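Local coordinates for protein subdomain of Desmoplakin Carboxy-Terminal domain (DPCT) (PDB 1LM5) that probably binds intermediate filaments through plakin repeats in the carboxy-terminal region of desmoplakin, a human structural protein, at residues Q40-A45 against I175-A180. Sequence-based numbering, arbitrary orientation.
Sequences QRLLEA and ISYKDA
Tyr177 OH is held by two hydrogen bonds. It donates to a water, with 2.6 Å between Tyr177 OH and the water oxygen, and it also accepts from the backbone N of Ile11. The water in turn donates to Leu42 O, with 2.7 Å between the water oxygen and Leu42 O. This bridge links the tyrosine to the helix of 40-45, and no direct hydrogen bond joins the two segments. The water lies in the ring plane, at the hydroxyl edge.

The rest of the contact is apolar. Leu42 CD2 meets the ring at its edge, 3.7 Å from Tyr177 CE1. Ala45 CB, one helical turn further on, comes obliquely to the hydroxyl end, 3.5 Å from Tyr177 CE1. The same methyl also lies close to Tyr177 CZ and OH. Tyr177 reaches across because its CG stands anti to the backbone N (chi1 -163°), which carries the ring out toward the other helix.

The start of the tyrosine's helix is fixed by a capping box. Asp179 N donates to Ser176 OG over 3.0 Å, and Ser176 N returns a nearly straight bond to Asp179 OD1 over 2.9 Å. Ser176 N meets Asp179 OD1 on the anti side, tilted 32° out of the carboxylate plane; the same oxygen also forms a salt bridge with Lys164. On the other segment, Gln40 NE2 bonds to Glu44 OE2 along the helix, from above the carboxylate plane, while Glu44 OE1 pairs with Arg117.

The contact is buried, its centre about 6 Å from the centre of the chain, and brings together helices 36-47 and 177-183, far apart in sequence. Phe121 of helix 112-124 packs edge-to-face with Tyr177 and also touches Ala45, while Leu166 of strand 166-167 lies against Leu42 and Ala180.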
ATOM      1  N   GLN B  40      22.638  -1.109  -6.472  1.00 17.60           N
ATOM      2  CA  GLN B  40      21.940   0.157  -6.357  1.00 18.51           C
ATOM      3  C   GLN B  40      20.530   0.019  -6.906  1.00 17.33           C
ATOM      4  O   GLN B  40      19.574   0.508  -6.331  1.00 15.13           O
ATOM      5  CB  GLN B  40      22.658   1.247  -7.149  1.00 20.89           C
ATOM      6  CG  GLN B  40      21.910   2.563  -7.134  1.00 20.99           C
ATOM      7  CD  GLN B  40      22.633   3.617  -7.938  1.00 22.50           C
ATOM      8  OE1 GLN B  40      23.859   3.732  -7.852  1.00 21.24           O
ATOM      9  NE2 GLN B  40      21.888   4.400  -8.711  1.00 20.00           N
ATOM     10  N   ARG B  41      20.404  -0.653  -8.035  1.00 16.25           N
ATOM     11  CA  ARG B  41      19.098  -0.788  -8.639  1.00 16.83           C
ATOM     12  C   ARG B  41      18.185  -1.658  -7.827  1.00 15.01           C
ATOM     13  O   ARG B  41      16.998  -1.388  -7.762  1.00 14.99           O
ATOM     14  CB  ARG B  41      19.246  -1.278 -10.067  1.00 19.70           C
ATOM     15  CG  ARG B  41      19.790  -0.147 -10.894  1.00 21.92           C
ATOM     16  CD  ARG B  41      20.250  -0.527 -12.258  1.00 22.01           C
ATOM     17  NE  ARG B  41      20.787   0.679 -12.871  1.00 23.99           N
ATOM     18  CZ  ARG B  41      21.280   0.743 -14.099  1.00 26.91           C
ATOM     19  NH1 ARG B  41      21.311  -0.341 -14.866  1.00 23.30           N
ATOM     20  NH2 ARG B  41      21.729   1.904 -14.557  1.00 24.96           N
ATOM     21  N   LEU B  42      18.723  -2.686  -7.180  1.00 14.78           N
ATOM     22  CA  LEU B  42      17.858  -3.515  -6.351  1.00 13.64           C
ATOM     23  C   LEU B  42      17.380  -2.641  -5.204  1.00 13.00           C
ATOM     24  O   LEU B  42      16.241  -2.763  -4.766  1.00 12.04           O
ATOM     25  CB  LEU B  42      18.604  -4.722  -5.797  1.00 11.52           C
ATOM     26  CG  LEU B  42      18.969  -5.728  -6.886  1.00 14.86           C
ATOM     27  CD1 LEU B  42      19.790  -6.839  -6.273  1.00 17.82           C
ATOM     28  CD2 LEU B  42      17.713  -6.260  -7.542  1.00 14.95           C
ATOM     29  N   LEU B  43      18.262  -1.766  -4.722  1.00 13.12           N
ATOM     30  CA  LEU B  43      17.912  -0.861  -3.625  1.00 13.95           C
ATOM     31  C   LEU B  43      16.926   0.189  -4.134  1.00 14.83           C
ATOM     32  O   LEU B  43      16.035   0.604  -3.406  1.00 13.34           O
ATOM     33  CB  LEU B  43      19.151  -0.148  -3.069  1.00 17.27           C
ATOM     34  CG  LEU B  43      19.958  -0.663  -1.871  1.00 21.43           C
ATOM     35  CD1 LEU B  43      19.233  -1.789  -1.168  1.00 17.98           C
ATOM     36  CD2 LEU B  43      21.334  -1.057  -2.316  1.00 22.26           C
ATOM     37  N   GLU B  44      17.090   0.630  -5.376  1.00 14.19           N
ATOM     38  CA  GLU B  44      16.156   1.617  -5.913  1.00 16.13           C
ATOM     39  C   GLU B  44      14.776   0.999  -5.943  1.00 15.34           C
ATOM     40  O   GLU B  44      13.798   1.633  -5.584  1.00 14.38           O
ATOM     41  CB  GLU B  44      16.545   2.031  -7.330  1.00 17.28           C
ATOM     42  CG  GLU B  44      17.839   2.802  -7.406  1.00 17.35           C
ATOM     43  CD  GLU B  44      18.239   3.090  -8.828  1.00 20.48           C
ATOM     44  OE1 GLU B  44      17.848   2.309  -9.721  1.00 19.94           O
ATOM     45  OE2 GLU B  44      18.957   4.084  -9.046  1.00 22.44           O
ATOM     46  N   ALA B  45      14.710  -0.253  -6.372  1.00 16.06           N
ATOM     47  CA  ALA B  45      13.436  -0.946  -6.449  1.00 15.47           C
ATOM     48  C   ALA B  45      12.751  -0.908  -5.086  1.00 15.82           C
ATOM     49  O   ALA B  45      11.530  -0.838  -5.004  1.00 15.49           O
ATOM     50  CB  ALA B  45      13.645  -2.382  -6.897  1.00 12.26           C
ATOM     51  N   ILE B 175      19.930  -9.098 -16.671  1.00 19.39           N
ATOM     52  CA  ILE B 175      18.543  -9.489 -16.553  1.00 17.94           C
ATOM     53  C   ILE B 175      17.742  -8.292 -16.115  1.00 16.58           C
ATOM     54  O   ILE B 175      18.293  -7.314 -15.627  1.00 17.54           O
ATOM     55  CB  ILE B 175      18.360 -10.585 -15.494  1.00 18.28           C
ATOM     56  CG1 ILE B 175      18.762 -10.051 -14.114  1.00 17.18           C
ATOM     57  CG2 ILE B 175      19.199 -11.806 -15.860  1.00 18.38           C
ATOM     58  CD1 ILE B 175      18.491 -11.025 -12.977  1.00 17.86           C
ATOM     59  N   SER B 176      16.437  -8.378 -16.300  1.00 16.80           N
ATOM     60  CA  SER B 176      15.554  -7.303 -15.907  1.00 17.59           C
ATOM     61  C   SER B 176      15.122  -7.593 -14.488  1.00 17.44           C
ATOM     62  O   SER B 176      15.420  -8.659 -13.932  1.00 16.13           O
ATOM     63  CB  SER B 176      14.317  -7.272 -16.807  1.00 16.91           C
ATOM     64  OG  SER B 176      13.468  -8.372 -16.526  1.00 20.37           O
ATOM     65  N   TYR B 177      14.403  -6.651 -13.906  1.00 16.09           N
ATOM     66  CA  TYR B 177      13.908  -6.848 -12.562  1.00 15.80           C
ATOM     67  C   TYR B 177      12.866  -7.951 -12.567  1.00 17.22           C
ATOM     68  O   TYR B 177      12.735  -8.699 -11.598  1.00 17.00           O
ATOM     69  CB  TYR B 177      13.290  -5.566 -12.025  1.00 15.00           C
ATOM     70  CG  TYR B 177      13.145  -5.611 -10.524  1.00 13.72           C
ATOM     71  CD1 TYR B 177      14.257  -5.446  -9.705  1.00 14.78           C
ATOM     72  CD2 TYR B 177      11.909  -5.831  -9.926  1.00 15.56           C
ATOM     73  CE1 TYR B 177      14.150  -5.494  -8.321  1.00 14.75           C
ATOM     74  CE2 TYR B 177      11.785  -5.878  -8.536  1.00 15.97           C
ATOM     75  CZ  TYR B 177      12.915  -5.704  -7.745  1.00 12.88           C
ATOM     76  OH  TYR B 177      12.809  -5.697  -6.376  1.00 14.61           O
ATOM     77  N   LYS B 178      12.102  -8.025 -13.650  1.00 17.21           N
ATOM     78  CA  LYS B 178      11.091  -9.056 -13.803  1.00 18.61           C
ATOM     79  C   LYS B 178      11.822 -10.400 -13.738  1.00 17.63           C
ATOM     80  O   LYS B 178      11.388 -11.331 -13.053  1.00 19.35           O
ATOM     81  CB  LYS B 178      10.391  -8.882 -15.154  1.00 21.98           C
ATOM     82  CG  LYS B 178       9.647 -10.096 -15.661  1.00 25.53           C
ATOM     83  CD  LYS B 178       8.341 -10.325 -14.946  1.00 29.61           C
ATOM     84  CE  LYS B 178       7.487 -11.295 -15.756  1.00 30.82           C
ATOM     85  NZ  LYS B 178       6.196 -11.601 -15.079  1.00 37.45           N
ATOM     86  N   ASP B 179      12.936 -10.494 -14.456  1.00 17.30           N
ATOM     87  CA  ASP B 179      13.735 -11.716 -14.452  1.00 19.26           C
ATOM     88  C   ASP B 179      14.231 -12.003 -13.050  1.00 18.33           C
ATOM     89  O   ASP B 179      14.235 -13.143 -12.611  1.00 20.78           O
ATOM     90  CB  ASP B 179      14.968 -11.581 -15.341  1.00 19.54           C
ATOM     91  CG  ASP B 179      14.626 -11.465 -16.803  1.00 20.66           C
ATOM     92  OD1 ASP B 179      15.371 -10.772 -17.522  1.00 20.04           O
ATOM     93  OD2 ASP B 179      13.627 -12.075 -17.232  1.00 20.51           O
ATOM     94  N   ALA B 180      14.690 -10.955 -12.374  1.00 18.38           N
ATOM     95  CA  ALA B 180      15.217 -11.084 -11.030  1.00 18.06           C
ATOM     96  C   ALA B 180      14.165 -11.694 -10.113  1.00 18.19           C
ATOM     97  O   ALA B 180      14.465 -12.594  -9.346  1.00 18.22           O
ATOM     98  CB  ALA B 180      15.653  -9.724 -10.509  1.00 17.98           C
TER
HETATM   99  O   HOH W   1      14.898  -5.075  -5.011  1.00 16.08           O